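Side-chain contacts in organic hydroperoxide resistance protein (Elizabethkingia anophelis NUHP1, PDB 6D9N), which probably reduces organic hydroperoxides with a pair of redox-active cysteines and so protects the bacterium from oxidative damage: residues Asp120-Ala125 against Leu143-Asn148; Lys124-Cys129 against Ala134-Ile139. All blocks are in the same frame, centred on the assembly; numbering follows the deposited sequence. Where two conformers were deposited one is given.

Contact 1 (Asp120-Ala125 against Leu143-Asn148)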
ATOM      1  N   ASP B 120      12.765   8.185  20.021  1.00 11.61           N
ATOM      2  CA  ASP B 120      13.396   6.866  19.947  1.00 12.61           C
ATOM      3  C   ASP B 120      12.414   5.820  19.422  1.00 11.14           C
ATOM      4  O   ASP B 120      12.783   4.955  18.617  1.00 12.14           O
ATOM      5  CB  ASP B 120      13.912   6.458  21.337  1.00 15.56           C
ATOM      6  CG  ASP B 120      15.085   7.315  21.830  1.00 19.41           C
ATOM      7  OD1 ASP B 120      15.727   8.033  21.025  1.00 21.25           O
ATOM      8  OD2 ASP B 120      15.369   7.242  23.037  1.00 21.12           O
ATOM      9  N   LEU B 121      11.171   5.873  19.884  1.00 10.94           N
ATOM     10  CA  LEU B 121      10.180   4.889  19.477  1.00 10.19           C
ATOM     11  C   LEU B 121       9.893   4.985  17.984  1.00 10.40           C
ATOM     12  O   LEU B 121       9.850   3.951  17.293  1.00 10.87           O
ATOM     13  CB  LEU B 121       8.893   5.053  20.293  1.00 10.14           C
ATOM     14  CG  LEU B 121       9.042   4.686  21.777  1.00 11.27           C
ATOM     15  CD1 LEU B 121       7.807   5.223  22.529  1.00 12.13           C
ATOM     16  CD2 LEU B 121       9.205   3.175  21.950  1.00 12.10           C
ATOM     17  N   ILE B 122       9.716   6.208  17.447  1.00 10.06           N
ATOM     18  CA  ILE B 122       9.372   6.282  16.033  1.00 10.62           C
ATOM     19  C   ILE B 122      10.566   5.961  15.158  1.00 10.76           C
ATOM     20  O   ILE B 122      10.387   5.457  14.052  1.00 11.34           O
ATOM     21  CB  ILE B 122       8.710   7.623  15.619  1.00 11.85           C
ATOM     22  CG1 ILE B 122       9.619   8.857  15.853  1.00 12.26           C
ATOM     23  CG2 ILE B 122       7.301   7.739  16.199  1.00 13.01           C
ATOM     24  CD1 ILE B 122       9.446   9.929  14.785  1.00 13.28           C
ATOM     25  N   GLU B 123      11.786   6.279  15.598  1.00 11.58           N
ATOM     26  CA  GLU B 123      12.967   5.883  14.846  1.00 13.06           C
ATOM     27  C   GLU B 123      13.005   4.361  14.678  1.00 12.02           C
ATOM     28  O   GLU B 123      13.255   3.857  13.573  1.00 12.27           O
ATOM     29  CB  GLU B 123      14.212   6.428  15.566  1.00 16.44           C
ATOM     30  CG  GLU B 123      15.540   5.935  14.991  1.00 20.76           C
ATOM     31  CD  GLU B 123      16.762   6.521  15.700  1.00 25.37           C
ATOM     32  OE1 GLU B 123      17.750   6.820  14.999  1.00 27.66           O
ATOM     33  OE2 GLU B 123      16.744   6.691  16.942  1.00 27.00           O
ATOM     34  N   LYS B 124      12.750   3.607  15.763  1.00 10.95           N
ATOM     35  CA  LYS B 124      12.732   2.149  15.645  1.00 11.71           C
ATOM     36  C   LYS B 124      11.563   1.688  14.786  1.00 10.59           C
ATOM     37  O   LYS B 124      11.731   0.783  13.961  1.00 11.30           O
ATOM     38  CB  LYS B 124      12.695   1.491  17.042  1.00 15.09           C
ATOM     39  CG  LYS B 124      14.027   1.571  17.766  1.00 18.93           C
ATOM     40  CD  LYS B 124      13.961   1.013  19.169  1.00 22.30           C
ATOM     41  CE  LYS B 124      15.312   1.170  19.887  1.00 25.63           C
ATOM     42  NZ  LYS B 124      15.253   1.009  21.376  1.00 28.21           N
ATOM     43  N   ALA B 125      10.372   2.257  14.999  1.00 10.01           N
ATOM     44  CA  ALA B 125       9.213   1.848  14.216  1.00  9.53           C
ATOM     45  C   ALA B 125       9.451   2.030  12.726  1.00  9.10           C
ATOM     46  O   ALA B 125       9.001   1.216  11.919  1.00  9.73           O
ATOM     47  CB  ALA B 125       8.005   2.652  14.660  1.00 10.05           C
ATOM     48  N   LEU B 143       8.409  12.329   8.455  1.00 11.86           N
ATOM     49  CA  LEU B 143       7.932  11.616   9.647  1.00 11.60           C
ATOM     50  C   LEU B 143       8.162  12.509  10.865  1.00 12.01           C
ATOM     51  O   LEU B 143       9.292  12.936  11.130  1.00 14.06           O
ATOM     52  CB  LEU B 143       8.732  10.326   9.800  1.00 12.29           C
ATOM     53  CG  LEU B 143       8.533   9.564  11.114  1.00 12.21           C
ATOM     54  CD1 LEU B 143       7.085   9.183  11.400  1.00 12.56           C
ATOM     55  CD2 LEU B 143       9.414   8.324  11.117  1.00 13.01           C
ATOM     56  N   THR B 144       7.092  12.792  11.600  1.00 11.94           N
ATOM     57  CA  THR B 144       7.157  13.579  12.824  1.00 11.78           C
ATOM     58  C   THR B 144       6.374  12.875  13.920  1.00 11.09           C
ATOM     59  O   THR B 144       5.553  11.989  13.660  1.00 10.55           O
ATOM     60  CB  THR B 144       6.585  15.012  12.624  1.00 13.87           C
ATOM     61  OG1 THR B 144       5.256  14.942  12.108  1.00 15.24           O
ATOM     62  CG2 THR B 144       7.445  15.835  11.650  1.00 15.06           C
ATOM     63  N   VAL B 145       6.655  13.283  15.158  1.00 11.60           N
ATOM     64  CA  VAL B 145       6.017  12.669  16.318  1.00 11.22           C
ATOM     65  C   VAL B 145       5.605  13.739  17.308  1.00 11.36           C
ATOM     66  O   VAL B 145       6.311  14.731  17.486  1.00 13.73           O
ATOM     67  CB  VAL B 145       6.922  11.599  16.990  1.00 12.18           C
ATOM     68  CG1 VAL B 145       8.168  12.192  17.679  1.00 13.38           C
ATOM     69  CG2 VAL B 145       6.150  10.733  18.006  1.00 12.62           C
ATOM     70  N   SER B 146       4.467  13.520  17.959  1.00 11.06           N
ATOM     71  CA  SER B 146       4.018  14.309  19.098  1.00 10.95           C
ATOM     72  C   SER B 146       3.747  13.388  20.284  1.00 10.83           C
ATOM     73  O   SER B 146       3.626  12.158  20.138  1.00 10.77           O
ATOM     74  CB  SER B 146       2.769  15.126  18.758  1.00 11.70           C
ATOM     75  OG  SER B 146       1.749  14.308  18.197  1.00 12.05           O
ATOM     76  N   ASN B 147       3.590  14.013  21.448  1.00 11.61           N
ATOM     77  CA  ASN B 147       3.336  13.302  22.696  1.00 11.13           C
ATOM     78  C   ASN B 147       2.139  13.910  23.437  1.00 11.30           C
ATOM     79  O   ASN B 147       2.208  14.183  24.648  1.00 13.01           O
ATOM     80  CB  ASN B 147       4.591  13.177  23.582  1.00 11.77           C
ATOM     81  CG  ASN B 147       5.164  14.513  24.002  1.00 12.36           C
ATOM     82  OD1 ASN B 147       4.916  15.536  23.371  1.00 13.35           O
ATOM     83  ND2 ASN B 147       5.958  14.513  25.050  1.00 13.24           N
ATOM     84  N   ASN B 148       1.033  14.142  22.712  1.00 12.17           N
ATOM     85  CA  ASN B 148      -0.182  14.733  23.282  1.00 13.38           C
ATOM     86  C   ASN B 148      -1.012  13.703  24.020  1.00 14.41           C
ATOM     87  O   ASN B 148      -1.223  12.593  23.514  1.00 14.36           O
ATOM     88  CB  ASN B 148      -1.117  15.295  22.225  1.00 14.41           C
ATOM     89  CG  ASN B 148      -0.498  16.369  21.400  1.00 15.40           C
ATOM     90  OD1 ASN B 148      -0.445  16.241  20.155  1.00 17.38           O
ATOM     91  ND2 ASN B 148      -0.114  17.450  22.018  1.00 14.66           N
ATOM     92  OXT ASN B 148      -1.512  14.021  25.129  1.00 16.53           O
TER
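Ile122 spreads its side chain over Val145 and reaches on to Leu143, and these three residues carry nearly all of the contact between helix 115-128 and strand 141-146. Its two branches divide the work. CG2 meets Val145 CG2 at 3.7 Å, whereas CD1 settles against Val145 CB at 3.7 Å and continues to Leu143 CG at 3.8 Å. The first torsion (chi1 61°) tucks CG1 between the backbone N and the carbonyl carbon of Ile122, and CG1 carries CD1 on toward the strand; CG2 is left beside the N. Leu143 passes Ile122 in the opposite sense, offering CG and, a little farther off, CD2 to the same methyl. Leu143 and Val145, two apart on the strand, both face the helix; Thr144 between them faces the other way and is hydrogen-bonded through OG1 to His107 ND1. The axes of helical segment 120-125 and strand segment 143-146 run at 145°, 9.1 Å apart at closest approach. This is helix-on-sheet packing of an alpha/beta layer: Ala108 of the neighbouring strand also touches Ile122, and Phe66 of helix 54-77 touches Leu143. No hydrogen bond crosses between the segments, which implies that shape fit and the burial of hydrocarbon hold the helix to this strand.

Contact 2 (Lys124-Cys129 against Ala134-Ile139)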
ATOM      1  N   LYS B 124      12.750   3.607  15.763  1.00 10.95           N
ATOM      2  CA  LYS B 124      12.732   2.149  15.645  1.00 11.71           C
ATOM      3  C   LYS B 124      11.563   1.688  14.786  1.00 10.59           C
ATOM      4  O   LYS B 124      11.731   0.783  13.961  1.00 11.30           O
ATOM      5  CB  LYS B 124      12.695   1.491  17.042  1.00 15.09           C
ATOM      6  CG  LYS B 124      14.027   1.571  17.766  1.00 18.93           C
ATOM      7  CD  LYS B 124      13.961   1.013  19.169  1.00 22.30           C
ATOM      8  CE  LYS B 124      15.312   1.170  19.887  1.00 25.63           C
ATOM      9  NZ  LYS B 124      15.253   1.009  21.376  1.00 28.21           N
ATOM     10  N   ALA B 125      10.372   2.257  14.999  1.00 10.01           N
ATOM     11  CA  ALA B 125       9.213   1.848  14.216  1.00  9.53           C
ATOM     12  C   ALA B 125       9.451   2.030  12.726  1.00  9.10           C
ATOM     13  O   ALA B 125       9.001   1.216  11.919  1.00  9.73           O
ATOM     14  CB  ALA B 125       8.005   2.652  14.660  1.00 10.05           C
ATOM     15  N   HIS B 126      10.170   3.099  12.350  1.00  9.22           N
ATOM     16  CA  HIS B 126      10.439   3.387  10.951  1.00  9.74           C
ATOM     17  C   HIS B 126      11.389   2.385  10.312  1.00 10.98           C
ATOM     18  O   HIS B 126      11.398   2.261   9.083  1.00 11.89           O
ATOM     19  CB  HIS B 126      10.923   4.843  10.856  1.00 10.03           C
ATOM     20  CG  HIS B 126      10.885   5.493   9.500  1.00 10.55           C
ATOM     21  ND1 HIS B 126       9.873   5.326   8.573  1.00 10.52           N
ATOM     22  CD2 HIS B 126      11.715   6.450   9.001  1.00 11.82           C
ATOM     23  CE1 HIS B 126      10.114   6.130   7.549  1.00 11.52           C
ATOM     24  NE2 HIS B 126      11.225   6.814   7.777  1.00 12.33           N
ATOM     25  N   GLN B 127      12.153   1.630  11.110  1.00 11.27           N
ATOM     26  CA  GLN B 127      12.948   0.536  10.606  1.00 12.34           C
ATOM     27  C   GLN B 127      12.185  -0.780  10.608  1.00 11.50           C
ATOM     28  O   GLN B 127      12.565  -1.691   9.868  1.00 12.22           O
ATOM     29  CB  GLN B 127      14.246   0.408  11.417  1.00 15.17           C
ATOM     30  CG  GLN B 127      15.150   1.646  11.295  1.00 16.92           C
ATOM     31  CD  GLN B 127      15.592   1.967   9.821  1.00 18.91           C
ATOM     32  OE1 GLN B 127      16.008   1.066   9.028  1.00 21.40           O
ATOM     33  NE2 GLN B 127      15.454   3.243   9.440  1.00 18.25           N
ATOM     34  N   VAL B 128      11.135  -0.913  11.418  1.00 11.45           N
ATOM     35  CA  VAL B 128      10.383  -2.163  11.507  1.00 11.25           C
ATOM     36  C   VAL B 128       9.335  -2.257  10.408  1.00 10.45           C
ATOM     37  O   VAL B 128       9.193  -3.306   9.777  1.00 11.03           O
ATOM     38  CB  VAL B 128       9.745  -2.261  12.913  1.00 10.98           C
ATOM     39  CG1 VAL B 128       8.723  -3.404  12.995  1.00 12.16           C
ATOM     40  CG2 VAL B 128      10.825  -2.431  13.964  1.00 12.27           C
ATOM     41  N   CYS B 129       8.605  -1.167  10.182  0.70 10.19           N
ATOM     42  CA  CYS B 129       7.487  -1.086   9.238  0.70 10.17           C
ATOM     43  C   CYS B 129       7.892  -1.481   7.813  0.70  8.87           C
ATOM     44  O   CYS B 129       8.720  -0.784   7.191  0.70  8.58           O
ATOM     45  CB  CYS B 129       6.997   0.363   9.269  0.70 12.19           C
ATOM     46  SG  CYS B 129       5.744   0.820   8.093  0.70 11.54           S
ATOM     47  N   ALA B 134      10.082  -0.465   2.235  1.00  8.16           N
ATOM     48  CA  ALA B 134       9.826  -0.605   0.795  1.00  8.61           C
ATOM     49  C   ALA B 134      10.027   0.700   0.033  1.00  8.74           C
ATOM     50  O   ALA B 134      10.252   0.672  -1.184  1.00  9.96           O
ATOM     51  CB  ALA B 134       8.387  -1.097   0.589  1.00  9.25           C
ATOM     52  N   THR B 135       9.875   1.847   0.696  1.00  9.08           N
ATOM     53  CA  THR B 135       9.855   3.143   0.011  1.00 10.03           C
ATOM     54  C   THR B 135      11.113   3.971   0.213  1.00 10.51           C
ATOM     55  O   THR B 135      11.291   4.974  -0.493  1.00 12.18           O
ATOM     56  CB  THR B 135       8.634   3.984   0.437  1.00 11.26           C
ATOM     57  OG1 THR B 135       8.627   4.185   1.856  1.00 11.26           O
ATOM     58  CG2 THR B 135       7.334   3.324  -0.055  1.00 12.22           C
ATOM     59  N   ARG B 136      11.989   3.576   1.130  1.00 11.09           N
ATOM     60  CA  ARG B 136      13.124   4.411   1.523  1.00 12.76           C
ATOM     61  C   ARG B 136      14.037   4.646   0.330  1.00 14.39           C
ATOM     62  O   ARG B 136      14.315   3.745  -0.452  1.00 14.17           O
ATOM     63  CB  ARG B 136      13.895   3.705   2.653  1.00 14.57           C
ATOM     64  CG  ARG B 136      14.514   4.694   3.673  1.00 15.84           C
ATOM     65  CD  ARG B 136      15.195   4.007   4.857  1.00 16.68           C
ATOM     66  NE  ARG B 136      14.496   2.862   5.483  1.00 17.84           N
ATOM     67  CZ  ARG B 136      13.552   2.941   6.428  1.00 16.99           C
ATOM     68  NH1 ARG B 136      13.132   4.126   6.898  1.00 18.00           N
ATOM     69  NH2 ARG B 136      13.010   1.829   6.943  1.00 16.36           N
ATOM     70  N   GLY B 137      14.504   5.868   0.182  1.00 17.94           N
ATOM     71  CA  GLY B 137      15.368   6.227  -0.910  1.00 20.70           C
ATOM     72  C   GLY B 137      14.641   6.636  -2.178  1.00 22.33           C
ATOM     73  O   GLY B 137      15.195   7.414  -2.972  1.00 25.34           O
ATOM     74  N   ASN B 138      13.416   6.142  -2.405  1.00 20.81           N
ATOM     75  CA  ASN B 138      12.672   6.454  -3.630  1.00 20.49           C
ATOM     76  C   ASN B 138      11.772   7.676  -3.488  1.00 22.67           C
ATOM     77  O   ASN B 138      11.901   8.606  -4.281  1.00 25.08           O
ATOM     78  CB  ASN B 138      11.864   5.240  -4.089  1.00 18.26           C
ATOM     79  CG  ASN B 138      12.738   4.146  -4.623  1.00 16.17           C
ATOM     80  OD1 ASN B 138      13.801   4.408  -5.188  1.00 17.51           O
ATOM     81  ND2 ASN B 138      12.277   2.918  -4.508  1.00 14.89           N
ATOM     82  N   ILE B 139      10.867   7.699  -2.504  1.00 22.79           N
ATOM     83  CA  ILE B 139       9.910   8.800  -2.358  1.00 22.23           C
ATOM     84  C   ILE B 139      10.223   9.600  -1.101  1.00 21.38           C
ATOM     85  O   ILE B 139      10.936   9.147  -0.198  1.00 20.92           O
ATOM     86  CB  ILE B 139       8.435   8.329  -2.318  1.00 21.33           C
ATOM     87  CG1 ILE B 139       8.190   7.576  -0.998  1.00 21.25           C
ATOM     88  CG2 ILE B 139       8.022   7.616  -3.607  1.00 22.44           C
ATOM     89  CD1 ILE B 139       6.777   7.020  -0.835  1.00 22.70           C
TER
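Arg136 crosses to the end of helix 115-128, where its guanidinium lies with one face under the amide of Gln127 and points NH1 at the face of the His126 ring. From CB, which already points at the helix, the chain runs extended through CG to CD, then bends at chi3 (-43°) and carries NE and CZ under the Gln127 amide. NE passes 4.1 Å from Gln127 NE2. CZ lies beneath that same amide nitrogen, which stands 3.5 Å above the guanidinium plane, over its centre; the amide is tilted modestly against that face. NH1 turns to the histidine, sitting 3.4 Å above the ring plane and over its centre. Ring and guanidinium are nearly perpendicular (85°), so the guanidinium presents an edge to the imidazole face. NH2 makes the firm bond, donating to the backbone His126 O at 2.7 Å along a nearly straight path (165°), with the oxygen close to the guanidinium plane; NH1 adds a weak bond to the same oxygen. Asn133 OD1 gives NH2 a second partner, while His126 ND1 is held by Ser132 OG and Gln127 OE1 by Asn97 of the second subunit. The arginine thus ties the chain just past helix 130-135 back to the C-terminal end of helix 115-128. Immediately after that end comes Cys129, disulfide-bonded to Cys65, the cysteine pair expected to be redox-active by family resemblance. A cationic donor meeting a carbonyl at the C-terminal end of a helix should be favoured by the helix dipole, and the firm bond and the weaker one to the same oxygen, with Asn133 on NH2 and the Gln127 amide over one face, would restrict rotation of the guanidinium.

Contacts 1 and 2 are successive uses of helix 115-128, sharing Lys124 and Ala125, with centres about 13 Å apart. They touch directly where Leu143 CD2 of contact 1 packs on His126 CG of contact 2 at 3.6 Å, so the leucine links the apolar layer to the polar cluster. The chemistry changes along the helix: hydrocarbon seats its middle on strand 141-146, and an arginine binds its C-terminal end to the chain that follows helix 130-135 and leads into that strand. Contact 2 holds Cys129 of the Cys65-Cys129 disulfide, the probable redox centre, and adjoins the second subunit, whereas no other chain of the assembly touches the segments of contact 1.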